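Probable starch synthase 4, chloroplastic/amyloplastic (Arabidopsis thaliana, PDB 6GNE) belongs to the plastid starch synthases, a glycosyltransferase family with the two-domain GT-B fold, and is modelled with adenosine-5'-diphosphate bound between its two halves. Local coordinates at residues A[308-313]-A[460-465]; A[330-335]-A[357-362]; A[441-444]-A[450-453]; A[127-132]-A[150-155]. All coordinates share one frame; numbering follows the deposited sequence.

Contact 1 (A[308-313]-A[460-465]); sequences RRPLVG and NHYKKD
NH2 of R308 sits above the middle of the Y462 ring, 3.4 Å from its plane, and the rest of the guanidinium follows it down onto the same face. The two flat groups are almost parallel, their planes 4° apart. R308 CZ lies 3.7 Å from the centroid of the Y462 ring and 22° off its normal, so the charge rests over the pi system as a cation-pi stack. The arginine chain is bent at chi2 (-87°) and again at chi3, which brings its end over the tyrosine ring. Here an aromatic side chain joins a helix to a parallel sheet, as in the Rossmann-like C-terminal half of a GT-B enzyme: P310 leads directly into the central strand 311-317, and Y462 belongs to the last turn of helix 448-464. P310 closes the other face of the tyrosine, its CB lying 3.8 Å from the centroid of the Y462 ring in a CH-pi contact displaced toward the rim. The ring is thus held between a cation and an apolar proline. W469 meets Y462 edge-to-face, and E466 forms a long, weak ion pair with R308.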
loop_
_atom_site.group_PDB
_atom_site.type_symbol
_atom_site.label_atom_id
_atom_site.label_comp_id
_atom_site.label_asym_id
_atom_site.label_seq_id
_atom_site.Cartn_x
_atom_site.Cartn_y
_atom_site.Cartn_z
ATOM N N ARG A 308 -32.838 6.775 2.637
ATOM C CA ARG A 308 -32.048 7.754 3.415
ATOM C C ARG A 308 -31.585 7.299 4.810
ATOM O O ARG A 308 -31.527 8.086 5.741
ATOM C CB ARG A 308 -32.819 9.092 3.494
ATOM C CG ARG A 308 -32.742 9.866 2.187
ATOM C CD ARG A 308 -31.487 10.744 2.129
ATOM N NE ARG A 308 -30.654 10.417 0.978
ATOM C CZ ARG A 308 -29.520 11.019 0.688
ATOM N NH1 ARG A 308 -28.826 10.581 -0.347
ATOM N NH2 ARG A 308 -29.032 11.989 1.437
ATOM N N ARG A 309 -31.167 6.048 4.907
ATOM C CA ARG A 309 -30.354 5.611 6.016
ATOM C C ARG A 309 -28.925 5.487 5.459
ATOM O O ARG A 309 -28.696 4.702 4.546
ATOM C CB ARG A 309 -30.890 4.290 6.562
ATOM C CG ARG A 309 -30.334 3.946 7.908
ATOM C CD ARG A 309 -30.931 2.689 8.519
ATOM N NE ARG A 309 -31.828 2.968 9.639
ATOM C CZ ARG A 309 -31.528 2.935 10.950
ATOM N NH1 ARG A 309 -32.499 3.199 11.818
ATOM N NH2 ARG A 309 -30.315 2.629 11.432
ATOM N N PRO A 310 -27.974 6.296 5.966
ATOM C CA PRO A 310 -26.619 6.251 5.424
ATOM C C PRO A 310 -25.876 4.947 5.807
ATOM O O PRO A 310 -25.942 4.516 6.956
ATOM C CB PRO A 310 -25.953 7.476 6.054
ATOM C CG PRO A 310 -26.652 7.641 7.337
ATOM C CD PRO A 310 -28.074 7.237 7.087
ATOM N N LEU A 311 -25.227 4.337 4.820
ATOM C CA LEU A 311 -24.412 3.146 5.015
ATOM C C LEU A 311 -22.966 3.587 5.178
ATOM O O LEU A 311 -22.398 4.186 4.279
ATOM C CB LEU A 311 -24.541 2.205 3.815
ATOM C CG LEU A 311 -23.724 0.916 3.861
ATOM C CD1 LEU A 311 -24.254 -0.004 4.944
ATOM C CD2 LEU A 311 -23.791 0.208 2.522
ATOM N N VAL A 312 -22.381 3.296 6.332
ATOM C CA VAL A 312 -20.989 3.639 6.635
ATOM C C VAL A 312 -20.178 2.381 6.391
ATOM O O VAL A 312 -20.483 1.325 6.926
ATOM C CB VAL A 312 -20.815 4.072 8.109
ATOM C CG1 VAL A 312 -19.341 4.364 8.409
ATOM C CG2 VAL A 312 -21.682 5.301 8.437
ATOM N N GLY A 313 -19.166 2.480 5.550
ATOM C CA GLY A 313 -18.279 1.344 5.272
ATOM C C GLY A 313 -16.887 1.573 5.839
ATOM O O GLY A 313 -16.458 2.716 6.088
ATOM N N ASN A 460 -25.617 14.701 9.395
ATOM C CA ASN A 460 -26.416 15.928 9.140
ATOM C C ASN A 460 -26.432 16.303 7.659
ATOM O O ASN A 460 -27.507 16.469 7.086
ATOM C CB ASN A 460 -25.905 17.134 9.968
ATOM C CG ASN A 460 -26.328 17.072 11.453
ATOM O OD1 ASN A 460 -26.931 16.085 11.943
ATOM N ND2 ASN A 460 -25.987 18.132 12.186
ATOM N N HIS A 461 -25.250 16.436 7.052
ATOM C CA HIS A 461 -25.137 16.772 5.621
ATOM C C HIS A 461 -25.887 15.758 4.744
ATOM O O HIS A 461 -26.636 16.156 3.864
ATOM C CB HIS A 461 -23.675 16.908 5.177
ATOM C CG HIS A 461 -23.077 18.258 5.440
ATOM N ND1 HIS A 461 -23.009 19.242 4.474
ATOM C CD2 HIS A 461 -22.516 18.796 6.562
ATOM C CE1 HIS A 461 -22.425 20.324 4.991
ATOM N NE2 HIS A 461 -22.110 20.080 6.256
ATOM N N TYR A 462 -25.725 14.462 5.024
ATOM C CA TYR A 462 -26.389 13.411 4.262
ATOM C C TYR A 462 -27.911 13.514 4.369
ATOM O O TYR A 462 -28.592 13.483 3.365
ATOM C CB TYR A 462 -25.897 12.016 4.710
ATOM C CG TYR A 462 -26.603 10.859 4.033
ATOM C CD1 TYR A 462 -27.788 10.336 4.550
ATOM C CD2 TYR A 462 -26.099 10.292 2.851
ATOM C CE1 TYR A 462 -28.436 9.282 3.924
ATOM C CE2 TYR A 462 -26.745 9.226 2.220
ATOM C CZ TYR A 462 -27.916 8.736 2.758
ATOM O OH TYR A 462 -28.580 7.705 2.151
ATOM N N LYS A 463 -28.427 13.643 5.588
ATOM C CA LYS A 463 -29.871 13.654 5.863
ATOM C C LYS A 463 -30.603 14.942 5.481
ATOM O O LYS A 463 -31.724 14.865 5.029
ATOM C CB LYS A 463 -30.140 13.420 7.354
ATOM C CG LYS A 463 -29.977 11.993 7.869
ATOM C CD LYS A 463 -30.690 11.830 9.209
ATOM C CE LYS A 463 -30.482 10.433 9.803
ATOM N NZ LYS A 463 -29.265 10.410 10.662
ATOM N N LYS A 464 -30.012 16.120 5.701
ATOM C CA LYS A 464 -30.796 17.383 5.659
ATOM C C LYS A 464 -31.083 17.882 4.215
ATOM O O LYS A 464 -32.127 18.492 3.974
ATOM C CB LYS A 464 -30.176 18.499 6.552
ATOM C CG LYS A 464 -29.412 19.637 5.816
ATOM C CD LYS A 464 -28.430 20.468 6.683
ATOM C CE LYS A 464 -29.072 21.602 7.528
ATOM N NZ LYS A 464 -29.260 22.914 6.820
ATOM N N ASP A 465 -30.170 17.624 3.272
ATOM C CA ASP A 465 -30.281 18.128 1.914
ATOM C C ASP A 465 -29.735 17.119 0.881
ATOM O O ASP A 465 -28.550 17.097 0.540
ATOM C CB ASP A 465 -29.589 19.492 1.833
ATOM C CG ASP A 465 -29.943 20.286 0.545
ATOM O OD1 ASP A 465 -30.793 19.836 -0.264
ATOM O OD2 ASP A 465 -29.353 21.386 0.358
#

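Contact 2 (A[330-335]-A[357-362]); sequences AIYRTL and EGIEQQ
Y332 stretches across from helix 324-336 and lays its phenol end beside I359, the OH of Y332 lying 3.6 Å from CG1 of I359. The helices are successive connections of a Rossmann-like sheet. Helix 324-336 links strands 311-317 and 340-346, and helix 350-362 links 340-346 to 369-372, so two beta-alpha-beta crossovers stand side by side. Their segments run roughly parallel, at 26°, but the axes are 12.7 Å apart, and long side chains have to bridge the gap. Y332 does so with CG beside its backbone N and anti to its carbonyl carbon (chi1 -63°), which carries the hydroxyl over to the neighbouring helix. There Q362, its chain extended beyond CG, brings its amide to the phenol at the ring's edge, in the ring plane. Q362 NE2 donates to Y332 OH over 2.7 Å, yet the N-H...O angle of 117° makes this a weak, bent bond. Deeper, toward the sheet, I331 rests on F341 and V369 while I359 rests on L371. The two isoleucines meet loosely above those strands, through I331 CD1 and I359 CG2 at 4.3 Å.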
loop_
_atom_site.group_PDB
_atom_site.type_symbol
_atom_site.label_atom_id
_atom_site.label_comp_id
_atom_site.label_asym_id
_atom_site.label_seq_id
_atom_site.Cartn_x
_atom_site.Cartn_y
_atom_site.Cartn_z
ATOM N N ALA A 330 -17.011 3.744 16.225
ATOM C CA ALA A 330 -17.794 4.159 15.061
ATOM C C ALA A 330 -18.926 3.201 14.734
ATOM O O ALA A 330 -19.939 3.636 14.210
ATOM C CB ALA A 330 -16.889 4.308 13.847
ATOM N N ILE A 331 -18.741 1.911 15.026
ATOM C CA ILE A 331 -19.788 0.957 14.791
ATOM C C ILE A 331 -21.016 1.356 15.616
ATOM O O ILE A 331 -22.117 1.508 15.070
ATOM C CB ILE A 331 -19.361 -0.481 15.126
ATOM C CG1 ILE A 331 -18.338 -0.987 14.111
ATOM C CG2 ILE A 331 -20.561 -1.436 15.115
ATOM C CD1 ILE A 331 -17.547 -2.202 14.587
ATOM N N TYR A 332 -20.809 1.539 16.908
ATOM C CA TYR A 332 -21.905 1.855 17.823
ATOM C C TYR A 332 -22.469 3.244 17.605
ATOM O O TYR A 332 -23.666 3.443 17.708
ATOM C CB TYR A 332 -21.484 1.664 19.301
ATOM C CG TYR A 332 -21.132 0.245 19.619
ATOM C CD1 TYR A 332 -22.107 -0.653 19.944
ATOM C CD2 TYR A 332 -19.797 -0.202 19.543
ATOM C CE1 TYR A 332 -21.789 -1.967 20.237
ATOM C CE2 TYR A 332 -19.448 -1.517 19.837
ATOM C CZ TYR A 332 -20.452 -2.404 20.187
ATOM O OH TYR A 332 -20.181 -3.719 20.494
ATOM N N ARG A 333 -21.612 4.197 17.290
ATOM C CA ARG A 333 -22.074 5.557 17.097
ATOM C C ARG A 333 -22.949 5.681 15.835
ATOM O O ARG A 333 -23.975 6.383 15.828
ATOM C CB ARG A 333 -20.884 6.516 17.021
ATOM C CG ARG A 333 -21.269 7.985 17.070
ATOM C CD ARG A 333 -22.068 8.281 18.330
ATOM N NE ARG A 333 -22.097 9.702 18.617
ATOM C CZ ARG A 333 -22.620 10.238 19.710
ATOM N NH1 ARG A 333 -23.182 9.479 20.640
ATOM N NH2 ARG A 333 -22.557 11.543 19.893
ATOM N N THR A 334 -22.505 5.019 14.773
ATOM C CA THR A 334 -23.221 4.972 13.527
ATOM C C THR A 334 -24.617 4.441 13.764
ATOM O O THR A 334 -25.595 5.010 13.266
ATOM C CB THR A 334 -22.495 4.088 12.510
ATOM O OG1 THR A 334 -21.274 4.712 12.108
ATOM C CG2 THR A 334 -23.354 3.850 11.285
ATOM N N LEU A 335 -24.689 3.340 14.494
ATOM C CA LEU A 335 -25.942 2.764 14.883
ATOM C C LEU A 335 -26.788 3.747 15.745
ATOM O O LEU A 335 -27.978 3.931 15.495
ATOM C CB LEU A 335 -25.663 1.483 15.652
ATOM C CG LEU A 335 -26.850 0.673 16.132
ATOM C CD1 LEU A 335 -27.660 0.213 14.939
ATOM C CD2 LEU A 335 -26.396 -0.500 16.935
ATOM N N GLU A 357 -14.456 -10.203 16.837
ATOM C CA GLU A 357 -15.254 -11.426 16.799
ATOM C C GLU A 357 -16.434 -11.357 17.778
ATOM O O GLU A 357 -17.512 -11.862 17.472
ATOM C CB GLU A 357 -14.404 -12.675 17.106
ATOM C CG GLU A 357 -13.785 -13.301 15.852
ATOM C CD GLU A 357 -12.690 -14.341 16.114
ATOM O OE1 GLU A 357 -11.996 -14.682 15.129
ATOM O OE2 GLU A 357 -12.517 -14.817 17.270
ATOM N N GLY A 358 -16.207 -10.734 18.946
ATOM C CA GLY A 358 -17.253 -10.518 19.959
ATOM C C GLY A 358 -18.334 -9.555 19.504
ATOM O O GLY A 358 -19.526 -9.793 19.680
ATOM N N ILE A 359 -17.902 -8.468 18.885
ATOM C CA ILE A 359 -18.822 -7.485 18.313
ATOM C C ILE A 359 -19.641 -8.114 17.179
ATOM O O ILE A 359 -20.818 -7.824 17.025
ATOM C CB ILE A 359 -18.069 -6.249 17.787
ATOM C CG1 ILE A 359 -17.403 -5.501 18.941
ATOM C CG2 ILE A 359 -19.031 -5.316 17.073
ATOM C CD1 ILE A 359 -16.275 -4.604 18.544
ATOM N N GLU A 360 -19.010 -8.981 16.396
ATOM C CA GLU A 360 -19.674 -9.586 15.265
ATOM C C GLU A 360 -20.820 -10.446 15.730
ATOM O O GLU A 360 -21.908 -10.303 15.214
ATOM C CB GLU A 360 -18.674 -10.370 14.396
ATOM C CG GLU A 360 -19.226 -10.822 13.073
ATOM C CD GLU A 360 -18.969 -12.293 12.789
ATOM O OE1 GLU A 360 -19.957 -13.084 12.912
ATOM O OE2 GLU A 360 -17.792 -12.644 12.485
ATOM N N GLN A 361 -20.587 -11.328 16.694
ATOM C CA GLN A 361 -21.635 -12.185 17.265
ATOM C C GLN A 361 -22.839 -11.425 17.814
ATOM O O GLN A 361 -24.018 -11.799 17.625
ATOM C CB GLN A 361 -21.064 -12.987 18.477
ATOM C CG GLN A 361 -20.726 -14.452 18.232
ATOM C CD GLN A 361 -19.399 -14.659 17.494
ATOM O OE1 GLN A 361 -18.388 -15.049 18.103
ATOM N NE2 GLN A 361 -19.388 -14.359 16.172
ATOM N N GLN A 362 -22.502 -10.349 18.523
ATOM C CA GLN A 362 -23.475 -9.366 19.025
ATOM C C GLN A 362 -24.475 -8.897 17.924
ATOM O O GLN A 362 -25.655 -8.638 18.213
ATOM C CB GLN A 362 -22.705 -8.177 19.628
ATOM C CG GLN A 362 -23.422 -7.416 20.731
ATOM C CD GLN A 362 -22.483 -6.530 21.543
ATOM O OE1 GLN A 362 -21.918 -6.952 22.535
ATOM N NE2 GLN A 362 -22.320 -5.303 21.124
#

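Contact 3 (A[441-444]-A[450-453]); sequences FTFQ and GFNY
Aromatic contacts dominate where F443 faces F451. F443 ends strand 441-443, the outermost strand on its side of the six-stranded parallel sheet in the Rossmann-like C-terminal domain. After a short loop the chain enters helix 448-464, which packs back against the strand it has just left, a beta-alpha unit. Two aromatic interactions use the ring of F443. In the first, a CH-pi contact, the helix backbone lies over one face: CA of F451 stands 3.9 Å from the centroid of the F443 ring and only 4° off its normal. In the second, the ring of F451 turns its edge to F443 as an offset edge-to-face pair, with centroids 5.5 Å apart and planes perpendicular at 90°. F443 has its CG in the crowded position between the backbone N and the carbonyl carbon (chi1 63°), which sets the ring against the first turn of the helix. The backbone of G450 supplies a further, van der Waals kind of contact, its carbonyl O lying 3.4 Å from CB of F443; the N of G450 is hydrogen-bonded to D447. F443 also packs against P393 of a loop and R416 of strand 412-416, while beyond the pair F451 continues onto H329 and A330 of helix 324-336. The apolar touch between the two side chains is made by ring carbons, CE1 of F443 and CD1 of F451, 3.6 Å apart.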
loop_
_atom_site.group_PDB
_atom_site.type_symbol
_atom_site.label_atom_id
_atom_site.label_comp_id
_atom_site.label_asym_id
_atom_site.label_seq_id
_atom_site.Cartn_x
_atom_site.Cartn_y
_atom_site.Cartn_z
ATOM N N PHE A 441 -14.895 14.829 5.284
ATOM C CA PHE A 441 -14.943 15.276 6.675
ATOM C C PHE A 441 -13.712 14.812 7.400
ATOM O O PHE A 441 -13.299 13.681 7.224
ATOM C CB PHE A 441 -16.169 14.681 7.365
ATOM C CG PHE A 441 -17.460 15.092 6.736
ATOM C CD1 PHE A 441 -17.994 14.350 5.711
ATOM C CD2 PHE A 441 -18.116 16.218 7.175
ATOM C CE1 PHE A 441 -19.169 14.726 5.110
ATOM C CE2 PHE A 441 -19.308 16.602 6.589
ATOM C CZ PHE A 441 -19.828 15.862 5.526
ATOM N N THR A 442 -13.114 15.710 8.200
ATOM C CA THR A 442 -11.908 15.383 8.958
ATOM C C THR A 442 -12.019 15.726 10.422
ATOM O O THR A 442 -12.889 16.440 10.834
ATOM C CB THR A 442 -10.641 16.063 8.350
ATOM O OG1 THR A 442 -10.663 17.491 8.516
ATOM C CG2 THR A 442 -10.464 15.729 6.867
ATOM N N PHE A 443 -11.118 15.182 11.216
ATOM C CA PHE A 443 -10.956 15.588 12.626
ATOM C C PHE A 443 -9.489 15.485 13.033
ATOM O O PHE A 443 -8.723 14.718 12.433
ATOM C CB PHE A 443 -11.859 14.747 13.545
ATOM C CG PHE A 443 -11.553 13.285 13.555
ATOM C CD1 PHE A 443 -12.009 12.444 12.554
ATOM C CD2 PHE A 443 -10.819 12.738 14.594
ATOM C CE1 PHE A 443 -11.738 11.095 12.591
ATOM C CE2 PHE A 443 -10.515 11.371 14.639
ATOM C CZ PHE A 443 -10.970 10.549 13.631
ATOM N N GLN A 444 -9.112 16.244 14.053
ATOM C CA GLN A 444 -7.742 16.316 14.489
ATOM C C GLN A 444 -7.402 15.222 15.520
ATOM O O GLN A 444 -6.614 14.329 15.252
ATOM C CB GLN A 444 -7.438 17.721 15.011
ATOM C CG GLN A 444 -5.943 18.037 15.147
ATOM C CD GLN A 444 -5.160 17.935 13.797
ATOM O OE1 GLN A 444 -5.170 18.897 12.980
ATOM N NE2 GLN A 444 -4.499 16.754 13.550
ATOM N N GLY A 450 -13.501 13.856 19.078
ATOM C CA GLY A 450 -13.105 14.371 17.789
ATOM C C GLY A 450 -13.833 13.670 16.661
ATOM O O GLY A 450 -14.411 14.326 15.774
ATOM N N PHE A 451 -13.817 12.336 16.708
ATOM C CA PHE A 451 -14.473 11.532 15.699
ATOM C C PHE A 451 -15.976 11.836 15.634
ATOM O O PHE A 451 -16.529 11.991 14.531
ATOM C CB PHE A 451 -14.189 10.006 15.931
ATOM C CG PHE A 451 -14.850 9.104 14.921
ATOM C CD1 PHE A 451 -14.236 8.835 13.724
ATOM C CD2 PHE A 451 -16.138 8.594 15.142
ATOM C CE1 PHE A 451 -14.840 8.075 12.742
ATOM C CE2 PHE A 451 -16.772 7.815 14.165
ATOM C CZ PHE A 451 -16.098 7.556 12.955
ATOM N N ASN A 452 -16.632 11.912 16.798
ATOM C CA ASN A 452 -18.097 12.203 16.884
ATOM C C ASN A 452 -18.531 13.453 16.139
ATOM O O ASN A 452 -19.526 13.434 15.427
ATOM C CB ASN A 452 -18.580 12.283 18.326
ATOM C CG ASN A 452 -18.669 10.909 19.014
ATOM O OD1 ASN A 452 -18.437 9.856 18.409
ATOM N ND2 ASN A 452 -18.976 10.915 20.294
ATOM N N TYR A 453 -17.774 14.533 16.269
ATOM C CA TYR A 453 -18.116 15.782 15.590
ATOM C C TYR A 453 -18.056 15.645 14.072
ATOM O O TYR A 453 -18.953 16.128 13.387
ATOM C CB TYR A 453 -17.245 16.942 16.089
ATOM C CG TYR A 453 -17.702 18.311 15.614
ATOM C CD1 TYR A 453 -19.036 18.738 15.819
ATOM C CD2 TYR A 453 -16.812 19.186 14.924
ATOM C CE1 TYR A 453 -19.461 19.978 15.381
ATOM C CE2 TYR A 453 -17.234 20.426 14.478
ATOM C CZ TYR A 453 -18.552 20.821 14.716
ATOM O OH TYR A 453 -18.993 22.055 14.294
#

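Contact 4 (A[127-132]-A[150-155]); sequences AALELL and AFVAPL
L129 meets both V152 and L155 with its two methyl groups, and of the three it has the largest surface buried here. The leucine projects from helix 117-134 with CG beside its own backbone N and anti to the carbonyl carbon (chi1 -71°); its CD1 reaches both partners, its CD2 only V152. CD1 of L129 goes to CB of L155 at 3.6 Å, touching the root of that side chain and not its branched end. The same CD1 also lies 3.8 Å from the carbonyl O of V152, a van der Waals approach to the helix backbone. The other branch, CD2 of L129, faces CG1 of V152 at 4.1 Å. This CG1 is anti to the backbone N of V152 (chi1 167°), which places it by the leucine methyl. These residues join two helices of the Rossmann-like N-terminal domain of the GT-B fold: helix 117-134 precedes strand 141-145, and helix 152-160 forms part of the connection from that strand to 169-174. Both helices are further engaged around the leucine. V152 also touches S125 and L155 touches R126, both on helix 117-134, and A128 also touches I49 of strand 45-51. E130, next to L129, is hydrogen-bonded through OE2 to Y160 OH at the end of helix 152-160. That helix also carries W157 and D158, which line a glycan pocket together with I221, F222 and N224; the side chain of L155 is about 11 Å from a bound alpha-D-glucopyranose.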
loop_
_atom_site.group_PDB
_atom_site.type_symbol
_atom_site.label_atom_id
_atom_site.label_comp_id
_atom_site.label_asym_id
_atom_site.label_seq_id
_atom_site.Cartn_x
_atom_site.Cartn_y
_atom_site.Cartn_z
ATOM N N ALA A 127 19.052 -12.905 -4.974
ATOM C CA ALA A 127 18.644 -13.637 -6.161
ATOM C C ALA A 127 18.076 -12.729 -7.243
ATOM O O ALA A 127 18.286 -12.999 -8.422
ATOM C CB ALA A 127 17.644 -14.727 -5.797
ATOM N N ALA A 128 17.377 -11.654 -6.861
ATOM C CA ALA A 128 16.823 -10.708 -7.846
ATOM C C ALA A 128 17.898 -10.004 -8.665
ATOM O O ALA A 128 17.809 -9.908 -9.894
ATOM C CB ALA A 128 15.937 -9.683 -7.170
ATOM N N LEU A 129 18.909 -9.509 -7.980
ATOM C CA LEU A 129 20.077 -8.916 -8.655
ATOM C C LEU A 129 20.848 -9.921 -9.514
ATOM O O LEU A 129 21.297 -9.589 -10.608
ATOM C CB LEU A 129 21.019 -8.269 -7.631
ATOM C CG LEU A 129 20.429 -6.999 -7.027
ATOM C CD1 LEU A 129 21.289 -6.526 -5.870
ATOM C CD2 LEU A 129 20.240 -5.925 -8.099
ATOM N N GLU A 130 20.975 -11.137 -9.004
ATOM C CA GLU A 130 21.606 -12.241 -9.724
ATOM C C GLU A 130 20.866 -12.561 -11.025
ATOM O O GLU A 130 21.481 -12.714 -12.047
ATOM C CB GLU A 130 21.666 -13.467 -8.807
ATOM C CG GLU A 130 22.720 -14.489 -9.151
ATOM C CD GLU A 130 24.107 -13.921 -9.093
ATOM O OE1 GLU A 130 24.705 -13.739 -10.166
ATOM O OE2 GLU A 130 24.598 -13.644 -7.953
ATOM N N LEU A 131 19.548 -12.601 -10.981
ATOM C CA LEU A 131 18.759 -12.786 -12.196
ATOM C C LEU A 131 19.062 -11.700 -13.215
ATOM O O LEU A 131 19.211 -11.999 -14.394
ATOM C CB LEU A 131 17.251 -12.850 -11.889
ATOM C CG LEU A 131 16.227 -12.622 -13.018
ATOM C CD1 LEU A 131 16.287 -13.704 -14.099
ATOM C CD2 LEU A 131 14.831 -12.521 -12.420
ATOM N N LEU A 132 19.157 -10.450 -12.776
ATOM C CA LEU A 132 19.496 -9.340 -13.693
ATOM C C LEU A 132 20.882 -9.501 -14.365
ATOM O O LEU A 132 21.008 -9.409 -15.607
ATOM C CB LEU A 132 19.390 -7.984 -12.983
ATOM C CG LEU A 132 17.975 -7.537 -12.621
ATOM C CD1 LEU A 132 18.009 -6.225 -11.863
ATOM C CD2 LEU A 132 17.080 -7.425 -13.850
ATOM N N ALA A 150 15.092 -3.589 0.663
ATOM C CA ALA A 150 16.066 -2.557 0.984
ATOM C C ALA A 150 17.486 -3.053 0.789
ATOM O O ALA A 150 18.371 -2.269 0.468
ATOM C CB ALA A 150 15.872 -2.118 2.417
ATOM N N PHE A 151 17.690 -4.353 0.970
ATOM C CA PHE A 151 18.986 -4.984 0.788
ATOM C C PHE A 151 19.567 -4.804 -0.607
ATOM O O PHE A 151 20.771 -4.920 -0.768
ATOM C CB PHE A 151 18.925 -6.490 1.082
ATOM C CG PHE A 151 18.317 -6.843 2.411
ATOM C CD1 PHE A 151 19.076 -6.799 3.567
ATOM C CD2 PHE A 151 16.989 -7.233 2.495
ATOM C CE1 PHE A 151 18.531 -7.130 4.780
ATOM C CE2 PHE A 151 16.420 -7.550 3.706
ATOM C CZ PHE A 151 17.198 -7.509 4.857
ATOM N N VAL A 152 18.720 -4.564 -1.605
ATOM C CA VAL A 152 19.169 -4.348 -2.974
ATOM C C VAL A 152 20.187 -3.191 -3.121
ATOM O O VAL A 152 21.175 -3.334 -3.849
ATOM C CB VAL A 152 17.959 -4.126 -3.910
ATOM C CG1 VAL A 152 18.388 -3.599 -5.270
ATOM C CG2 VAL A 152 17.181 -5.413 -4.101
ATOM N N ALA A 153 19.957 -2.071 -2.434
ATOM C CA ALA A 153 20.831 -0.891 -2.558
ATOM C C ALA A 153 22.304 -1.163 -2.203
ATOM O O ALA A 153 23.160 -0.959 -3.049
ATOM C CB ALA A 153 20.281 0.293 -1.757
ATOM N N PRO A 154 22.597 -1.639 -0.977
ATOM C CA PRO A 154 24.000 -1.970 -0.676
ATOM C C PRO A 154 24.546 -3.154 -1.488
ATOM O O PRO A 154 25.716 -3.105 -1.896
ATOM C CB PRO A 154 23.987 -2.302 0.820
ATOM C CG PRO A 154 22.554 -2.650 1.123
ATOM C CD PRO A 154 21.733 -1.805 0.205
ATOM N N LEU A 155 23.726 -4.179 -1.733
ATOM C CA LEU A 155 24.108 -5.285 -2.613
ATOM C C LEU A 155 24.552 -4.810 -3.993
ATOM O O LEU A 155 25.646 -5.191 -4.470
ATOM C CB LEU A 155 22.985 -6.316 -2.739
ATOM C CG LEU A 155 22.834 -7.258 -1.527
ATOM C CD1 LEU A 155 21.547 -8.062 -1.570
ATOM C CD2 LEU A 155 24.009 -8.207 -1.425
#

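Contacts 1, 2 and 3 form one continuous body in the C-terminal half, with centres 16 to 19 Å apart. Helix 448-464 serves both contact 1 and contact 3, and H461 CD2 meets F441 CE2 at 3.9 Å between them. Contact 2 joins this group at two points: its T334 CG2 lies 3.6 Å from V312 CG2 of contact 1, and its A330 CB lies 3.5 Å from F451 CZ of contact 3. Contact 4 stands alone in the N-terminal half, its centre 44 to 51 Å from the others. The ADP pocket is set between the halves: the side chain of I331 in contact 2 is about 13 Å from the nucleotide.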